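Local coordinates for protein VP1 (Merkel cell polyomavirus, PDB 4FMH) that builds the viral capsid as pentamers of a jelly-roll coat protein and binds sialylated glycans through a sialic acid site required for infection, at the interface of chains A and B. Residues are numbered along the deposited sequence; one frame, centred on the assembly and turned at random. Chains: chain A/B, VP1.

The interface of chains A and B. Residues chain A 107, 126-128, 223-224; chain B 216-219, 222.
Two proline rings of chain A rest against the turn of chain B. A:Pro223 points its CB–CG side at B:Thr222, and its CG meets the methyl CG2 at 3.6 Å as the two side chains cross obliquely. The hydroxyl oxygen of B:Thr222 and the carbonyl oxygen of B:Thr218 both lie off one face of this ring, the latter 3.3 Å from A:Pro223 CB. The other ring, A:Pro126, presents its CG corner to the backbone of B:Gly219, which comes in at a slant from one face; CG to B:Gly219 N is 3.4 Å.

B:Thr218 sits between the two prolines and carries the polar contact. Its chi1 of 70° puts OG1 between its own backbone N and carbonyl carbon, turned toward chain A, where two bonds grip it. It donates to the carbonyl oxygen of A:Val127 (OG1 to O 2.7 Å). It accepts from the amide of A:Thr224 (N to OG1 2.9 Å). The backbone N of B:Thr218 returns a bond to A:Thr224 O at 3.0 Å, so the two threonines are paired in both directions. Their side chains run side by side, pointing the same way.

Second-shell bonds steady both partners. B:Thr222 OG1, set beside its backbone N, reaches back 2.8 Å to B:Thr218 O and ties the turn together; A:Ser128 OG does the same for A:Pro126 O. On the strand side of B:Thr218, the extended B:Ile216 brings CD1 against A:Leu107 CB at 3.8 Å, adding a greasy flank.

In the fold, B:Thr218 immediately follows strand 210-217, while A:Thr224 immediately precedes strand 225-229. The same inter-strand loop of neighbouring jelly rolls thus supplies both sides: chain A gives its end, A:Pro223 and A:Thr224, while chain B gives its start, B:Thr218 and B:Gly219, together with B:Thr222 further along. The A:Pro126–A:Ser128 loop and 3-10 helix 104-108 join in. This unequal pairing suits the ring of five VP1 copies.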
# COMPACT_ATOMS: atom_id res chain seq x y z
N LEU A 107 21.73 -3.65 -1.17
CA LEU A 107 20.90 -3.86 -2.35
C LEU A 107 20.73 -2.63 -3.23
O LEU A 107 20.08 -2.70 -4.28
CB LEU A 107 19.53 -4.44 -1.96
CG LEU A 107 19.54 -5.72 -1.11
CD1 LEU A 107 18.11 -6.17 -0.81
CD2 LEU A 107 20.32 -6.85 -1.80
N PRO A 126 18.41 -3.96 -10.44
CA PRO A 126 18.67 -4.19 -9.02
C PRO A 126 18.05 -5.50 -8.53
O PRO A 126 17.13 -6.02 -9.15
CB PRO A 126 18.02 -2.99 -8.32
CG PRO A 126 17.09 -2.40 -9.31
CD PRO A 126 17.58 -2.76 -10.68
N VAL A 127 18.59 -6.02 -7.43
CA VAL A 127 18.03 -7.21 -6.80
C VAL A 127 16.54 -6.96 -6.54
O VAL A 127 16.17 -6.04 -5.81
CB VAL A 127 18.82 -7.64 -5.53
CG1 VAL A 127 18.08 -8.75 -4.79
CG2 VAL A 127 20.22 -8.11 -5.92
N SER A 128 15.69 -7.80 -7.13
CA SER A 128 14.25 -7.63 -7.09
C SER A 128 13.56 -8.93 -7.50
O SER A 128 14.21 -9.87 -7.94
CB SER A 128 13.81 -6.48 -8.01
OG SER A 128 14.32 -6.66 -9.32
N PRO A 223 9.48 -4.80 -7.00
CA PRO A 223 10.38 -4.11 -6.06
C PRO A 223 10.54 -4.85 -4.73
O PRO A 223 9.57 -5.33 -4.13
CB PRO A 223 9.69 -2.76 -5.84
CG PRO A 223 8.93 -2.54 -7.12
CD PRO A 223 8.45 -3.89 -7.55
N THR A 224 11.79 -4.95 -4.29
CA THR A 224 12.07 -5.40 -2.94
C THR A 224 11.90 -4.18 -2.04
O THR A 224 12.57 -3.16 -2.24
CB THR A 224 13.47 -6.01 -2.85
OG1 THR A 224 13.48 -7.25 -3.57
CG2 THR A 224 13.88 -6.26 -1.41
N ILE B 216 14.17 0.52 2.09
CA ILE B 216 14.69 0.45 0.73
C ILE B 216 13.54 0.16 -0.23
O ILE B 216 12.50 -0.38 0.17
CB ILE B 216 15.82 -0.62 0.59
CG1 ILE B 216 16.70 -0.33 -0.64
CG2 ILE B 216 15.24 -2.04 0.56
CD1 ILE B 216 18.00 -1.18 -0.69
N GLN B 217 13.74 0.54 -1.49
CA GLN B 217 12.85 0.19 -2.58
C GLN B 217 13.72 -0.07 -3.80
O GLN B 217 14.44 0.82 -4.25
CB GLN B 217 11.87 1.34 -2.84
CG GLN B 217 11.14 1.28 -4.18
CD GLN B 217 10.35 2.55 -4.41
OE1 GLN B 217 9.38 2.81 -3.69
NE2 GLN B 217 10.77 3.36 -5.38
N THR B 218 13.68 -1.30 -4.31
CA THR B 218 14.45 -1.63 -5.52
C THR B 218 13.55 -1.58 -6.77
O THR B 218 12.44 -1.08 -6.69
CB THR B 218 15.24 -2.97 -5.39
OG1 THR B 218 14.34 -4.08 -5.38
CG2 THR B 218 16.05 -2.97 -4.10
N GLY B 219 14.05 -2.06 -7.90
CA GLY B 219 13.36 -1.87 -9.19
C GLY B 219 13.96 -0.68 -9.92
O GLY B 219 14.47 0.25 -9.29
N THR B 222 10.64 2.06 -10.54
CA THR B 222 9.64 2.08 -9.46
C THR B 222 9.32 3.52 -9.07
O THR B 222 10.24 4.32 -8.86
CB THR B 222 10.17 1.32 -8.24
OG1 THR B 222 10.75 0.08 -8.67
CG2 THR B 222 9.04 1.02 -7.23